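Local coordinates for protein lipoxygenase (Cyanothece sp., PDB 5EK8) that probably oxygenates polyunsaturated fatty acids as a 9R-lipoxygenase, adding molecular oxygen at a non-heme iron centre, at residues L405-N416 with E610-L621. Sequence-based numbering, arbitrary orientation.
Sequences LVEPNLGLFVTN and EATNQVYIFSVL. With NA (sodium ion), chain C.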
loop_
_atom_site.group_PDB
_atom_site.type_symbol
_atom_site.label_atom_id
_atom_site.label_comp_id
_atom_site.label_asym_id
_atom_site.label_seq_id
_atom_site.Cartn_x
_atom_site.Cartn_y
_atom_site.Cartn_z
ATOM N N LEU A 405 1.095 -3.409 -12.104
ATOM C CA LEU A 405 -0.217 -2.766 -12.065
ATOM C C LEU A 405 -0.267 -1.439 -12.818
ATOM O O LEU A 405 -1.227 -1.169 -13.546
ATOM C CB LEU A 405 -0.656 -2.538 -10.617
ATOM C CG LEU A 405 -0.717 -3.762 -9.700
ATOM C CD1 LEU A 405 -1.421 -3.403 -8.397
ATOM C CD2 LEU A 405 -1.398 -4.941 -10.386
ATOM N N VAL A 406 0.766 -0.620 -12.643
ATOM C CA VAL A 406 0.739 0.761 -13.120
ATOM C C VAL A 406 1.857 1.096 -14.114
ATOM O O VAL A 406 2.187 2.267 -14.322
ATOM C CB VAL A 406 0.808 1.743 -11.934
ATOM C CG1 VAL A 406 -0.312 1.449 -10.953
ATOM C CG2 VAL A 406 2.157 1.652 -11.234
ATOM N N GLU A 407 2.433 0.068 -14.731
ATOM C CA GLU A 407 3.399 0.263 -15.810
ATOM C C GLU A 407 2.696 0.882 -17.020
ATOM O O GLU A 407 1.647 0.395 -17.446
ATOM C CB GLU A 407 4.075 -1.069 -16.179
ATOM C CG GLU A 407 4.355 -1.278 -17.669
ATOM C CD GLU A 407 5.593 -0.547 -18.165
ATOM O OE1 GLU A 407 6.436 -0.160 -17.327
ATOM O OE2 GLU A 407 5.719 -0.358 -19.396
ATOM N N PRO A 408 3.271 1.967 -17.566
ATOM C CA PRO A 408 2.739 2.789 -18.663
ATOM C C PRO A 408 2.037 2.030 -19.797
ATOM O O PRO A 408 1.150 2.603 -20.429
ATOM C CB PRO A 408 3.995 3.485 -19.193
ATOM C CG PRO A 408 4.824 3.688 -17.973
ATOM C CD PRO A 408 4.556 2.498 -17.071
ATOM N N ASN A 409 2.411 0.778 -20.049
ATOM C CA ASN A 409 1.846 0.049 -21.183
ATOM C C ASN A 409 1.457 -1.404 -20.911
ATOM O O ASN A 409 0.843 -2.047 -21.761
ATOM C CB ASN A 409 2.827 0.082 -22.358
ATOM C CG ASN A 409 2.911 1.447 -23.006
ATOM O OD1 ASN A 409 3.829 2.221 -22.733
ATOM N ND2 ASN A 409 1.948 1.753 -23.869
ATOM N N LEU A 410 1.806 -1.926 -19.739
ATOM C CA LEU A 410 1.591 -3.347 -19.463
ATOM C C LEU A 410 0.848 -3.617 -18.153
ATOM O O LEU A 410 0.366 -4.730 -17.930
ATOM C CB LEU A 410 2.935 -4.082 -19.455
ATOM C CG LEU A 410 3.577 -4.301 -20.828
ATOM C CD1 LEU A 410 5.085 -4.109 -20.762
ATOM C CD2 LEU A 410 3.232 -5.683 -21.367
ATOM N N GLY A 411 0.758 -2.602 -17.296
ATOM C CA GLY A 411 0.088 -2.731 -16.011
ATOM C C GLY A 411 -1.411 -2.935 -16.133
ATOM O O GLY A 411 -2.048 -2.373 -17.022
ATOM N N LEU A 412 -1.978 -3.735 -15.234
ATOM C CA LEU A 412 -3.390 -4.102 -15.321
ATOM C C LEU A 412 -4.344 -2.909 -15.248
ATOM O O LEU A 412 -5.274 -2.819 -16.040
ATOM C CB LEU A 412 -3.759 -5.091 -14.217
ATOM C CG LEU A 412 -5.085 -5.813 -14.483
ATOM C CD1 LEU A 412 -4.874 -7.031 -15.388
ATOM C CD2 LEU A 412 -5.748 -6.222 -13.181
ATOM N N PHE A 413 -4.122 -2.005 -14.298
ATOM C CA PHE A 413 -5.040 -0.887 -14.090
ATOM C C PHE A 413 -5.030 0.079 -15.277
ATOM O O PHE A 413 -6.052 0.676 -15.610
ATOM C CB PHE A 413 -4.697 -0.139 -12.798
ATOM C CG PHE A 413 -4.844 -0.972 -11.556
ATOM C CD1 PHE A 413 -5.588 -2.139 -11.568
ATOM C CD2 PHE A 413 -4.239 -0.582 -10.372
ATOM C CE1 PHE A 413 -5.723 -2.905 -10.424
ATOM C CE2 PHE A 413 -4.370 -1.342 -9.223
ATOM C CZ PHE A 413 -5.113 -2.505 -9.249
ATOM N N VAL A 414 -3.873 0.225 -15.914
ATOM C CA VAL A 414 -3.762 1.045 -17.115
ATOM C C VAL A 414 -4.380 0.343 -18.321
ATOM O O VAL A 414 -5.320 0.853 -18.933
ATOM C CB VAL A 414 -2.292 1.383 -17.431
ATOM C CG1 VAL A 414 -2.184 2.114 -18.763
ATOM C CG2 VAL A 414 -1.672 2.203 -16.299
ATOM N N THR A 415 -3.837 -0.828 -18.647
ATOM C CA THR A 415 -4.278 -1.638 -19.784
ATOM C C THR A 415 -5.781 -1.903 -19.787
ATOM O O THR A 415 -6.468 -1.611 -20.764
ATOM C CB THR A 415 -3.539 -3.001 -19.811
ATOM O OG1 THR A 415 -2.165 -2.801 -20.162
ATOM C CG2 THR A 415 -4.175 -3.945 -20.821
ATOM N N ASN A 416 -6.279 -2.460 -18.689
ATOM C CA ASN A 416 -7.680 -2.856 -18.584
ATOM C C ASN A 416 -8.593 -1.684 -18.237
ATOM O O ASN A 416 -9.798 -1.742 -18.476
ATOM C CB ASN A 416 -7.846 -3.966 -17.537
ATOM C CG ASN A 416 -7.395 -5.331 -18.038
ATOM O OD1 ASN A 416 -6.848 -5.466 -19.128
ATOM N ND2 ASN A 416 -7.618 -6.346 -17.226
ATOM N N GLU A 610 -7.419 -9.572 -22.005
ATOM C CA GLU A 610 -7.766 -8.666 -20.916
ATOM C C GLU A 610 -8.578 -9.382 -19.844
ATOM O O GLU A 610 -8.394 -9.146 -18.651
ATOM C CB GLU A 610 -8.549 -7.462 -21.431
ATOM C CG GLU A 610 -7.701 -6.403 -22.109
ATOM C CD GLU A 610 -8.482 -5.135 -22.396
ATOM O OE1 GLU A 610 -7.848 -4.073 -22.573
ATOM O OE2 GLU A 610 -9.730 -5.204 -22.444
ATOM N N ALA A 611 -9.482 -10.256 -20.282
ATOM C CA ALA A 611 -10.351 -10.995 -19.370
ATOM C C ALA A 611 -9.551 -11.939 -18.476
ATOM O O ALA A 611 -9.647 -11.907 -17.232
ATOM C CB ALA A 611 -11.389 -11.773 -20.156
ATOM N N THR A 612 -8.752 -12.779 -19.123
ATOM C CA THR A 612 -7.951 -13.738 -18.391
ATOM C C THR A 612 -6.980 -13.017 -17.467
ATOM O O THR A 612 -6.789 -13.442 -16.332
ATOM C CB THR A 612 -7.183 -14.700 -19.326
ATOM O OG1 THR A 612 -6.407 -15.613 -18.539
ATOM C CG2 THR A 612 -6.272 -13.953 -20.283
ATOM N N ASN A 613 -6.395 -11.912 -17.927
ATOM C CA ASN A 613 -5.487 -11.171 -17.060
ATOM C C ASN A 613 -6.213 -10.549 -15.868
ATOM O O ASN A 613 -5.674 -10.513 -14.760
ATOM C CB ASN A 613 -4.743 -10.100 -17.854
ATOM C CG ASN A 613 -3.579 -10.673 -18.634
ATOM O OD1 ASN A 613 -2.466 -10.788 -18.117
ATOM N ND2 ASN A 613 -3.833 -11.057 -19.879
ATOM N N GLN A 614 -7.434 -10.073 -16.098
ATOM C CA GLN A 614 -8.280 -9.555 -15.022
ATOM C C GLN A 614 -8.450 -10.588 -13.917
ATOM O O GLN A 614 -8.046 -10.367 -12.759
ATOM C CB GLN A 614 -9.656 -9.147 -15.559
ATOM C CG GLN A 614 -10.662 -8.759 -14.474
ATOM C CD GLN A 614 -12.051 -8.473 -15.035
ATOM O OE1 GLN A 614 -12.209 -8.219 -16.229
ATOM N NE2 GLN A 614 -13.065 -8.519 -14.174
ATOM N N VAL A 615 -9.036 -11.727 -14.286
ATOM C CA VAL A 615 -9.302 -12.778 -13.308
ATOM C C VAL A 615 -8.010 -13.270 -12.645
ATOM O O VAL A 615 -7.955 -13.468 -11.425
ATOM C CB VAL A 615 -10.036 -13.963 -13.950
ATOM C CG1 VAL A 615 -10.423 -14.986 -12.885
ATOM C CG2 VAL A 615 -11.266 -13.468 -14.699
ATOM N N TYR A 616 -6.971 -13.441 -13.454
ATOM C CA TYR A 616 -5.671 -13.879 -12.959
ATOM C C TYR A 616 -5.140 -12.965 -11.862
ATOM O O TYR A 616 -4.838 -13.419 -10.758
ATOM C CB TYR A 616 -4.660 -13.953 -14.103
ATOM C CG TYR A 616 -3.242 -14.224 -13.657
ATOM C CD1 TYR A 616 -2.859 -15.486 -13.229
ATOM C CD2 TYR A 616 -2.282 -13.217 -13.674
ATOM C CE1 TYR A 616 -1.567 -15.734 -12.822
ATOM C CE2 TYR A 616 -0.983 -13.459 -13.273
ATOM C CZ TYR A 616 -0.632 -14.720 -12.845
ATOM O OH TYR A 616 0.655 -14.979 -12.439
ATOM N N ILE A 617 -5.040 -11.675 -12.171
ATOM C CA ILE A 617 -4.490 -10.710 -11.232
ATOM C C ILE A 617 -5.329 -10.623 -9.967
ATOM O O ILE A 617 -4.776 -10.600 -8.868
ATOM C CB ILE A 617 -4.371 -9.304 -11.862
ATOM C CG1 ILE A 617 -3.263 -9.289 -12.913
ATOM C CG2 ILE A 617 -4.057 -8.260 -10.799
ATOM C CD1 ILE A 617 -1.898 -9.606 -12.345
ATOM N N PHE A 618 -6.652 -10.579 -10.102
ATOM C CA PHE A 618 -7.485 -10.477 -8.902
ATOM C C PHE A 618 -7.292 -11.693 -7.992
ATOM O O PHE A 618 -7.083 -11.557 -6.774
ATOM C CB PHE A 618 -8.958 -10.320 -9.272
ATOM C CG PHE A 618 -9.298 -8.976 -9.826
ATOM C CD1 PHE A 618 -8.503 -7.877 -9.548
ATOM C CD2 PHE A 618 -10.412 -8.804 -10.623
ATOM C CE1 PHE A 618 -8.810 -6.631 -10.061
ATOM C CE2 PHE A 618 -10.730 -7.558 -11.138
ATOM C CZ PHE A 618 -9.926 -6.471 -10.857
ATOM N N SER A 619 -7.335 -12.876 -8.603
ATOM C CA SER A 619 -7.195 -14.139 -7.881
ATOM C C SER A 619 -5.831 -14.276 -7.209
ATOM O O SER A 619 -5.722 -14.818 -6.107
ATOM C CB SER A 619 -7.426 -15.306 -8.834
ATOM O OG SER A 619 -8.584 -15.081 -9.620
ATOM N N VAL A 620 -4.795 -13.784 -7.879
ATOM C CA VAL A 620 -3.449 -13.782 -7.314
ATOM C C VAL A 620 -3.357 -12.827 -6.128
ATOM O O VAL A 620 -2.931 -13.214 -5.038
ATOM C CB VAL A 620 -2.389 -13.386 -8.368
ATOM C CG1 VAL A 620 -1.123 -12.855 -7.696
ATOM C CG2 VAL A 620 -2.070 -14.564 -9.277
ATOM N N LEU A 621 -3.772 -11.582 -6.348
ATOM C CA LEU A 621 -3.643 -10.530 -5.347
ATOM C C LEU A 621 -4.419 -10.832 -4.070
ATOM O O LEU A 621 -3.957 -10.511 -2.975
ATOM C CB LEU A 621 -4.095 -9.185 -5.923
ATOM C CG LEU A 621 -3.176 -8.525 -6.955
ATOM C CD1 LEU A 621 -3.639 -7.100 -7.258
ATOM C CD2 LEU A 621 -1.726 -8.541 -6.486
HETATM NA NA NA C . -6.128 1.704 -21.081
#
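The carboxamide of Asn416 lies alongside the side chain of Glu610, the two running past each other in opposite directions with amide and carboxylate planes 66° apart. OD1 of Asn416 rests 3.2 Å from Glu610 CG, while its ND2 donates to the backbone Glu610 O over 3.2 Å. That bond is bent (135° at the hydrogen), and Glu610 O lies well out of the amide plane. Glu610 O also takes the helical bond from Gln614 N, which arrives at the opposite face of the carbonyl. With CG anti to its own carbonyl carbon, Asn416 can hold its amide against the turn of helix 608-623 where Gln614 CB closes on ND2 at 3.8 Å. The Phe618 ring meets Leu412 CD2 obliquely at CE1, 4.4 Å away, and also touches Leu351 and Glu355 of helix 337-377.

Leu412 is a knob in the hole formed by Asn613, Gln614, Ile617 and Phe618. Its CG stands anti to the backbone N (chi1 -164°), which carries both methyls onto the helix: CD1 sits 3.6 Å from Asn613 O and also touches the Ile617 side chain, and CD2 packs 3.6 Å from Ile617 CG2. Leu405 CD2 extends the apolar seam to Ile617 and Leu621, the latter bordering the iron ligands Ile668 and His359. In the short helix 412-415, Val414 O binds sodium with Asp285, Gly417 and Leu419.

Replacing Asn416 with a leucine would probably leave Glu610 O without its second donor and cost the two segments their one hydrogen bond. The carboxylate itself is held through OE1 by His288. With a single, bent side-chain-to-backbone hydrogen bond at the Asn416 end of a largely apolar interface, the fit of Leu412 in its hole probably carries most of the join.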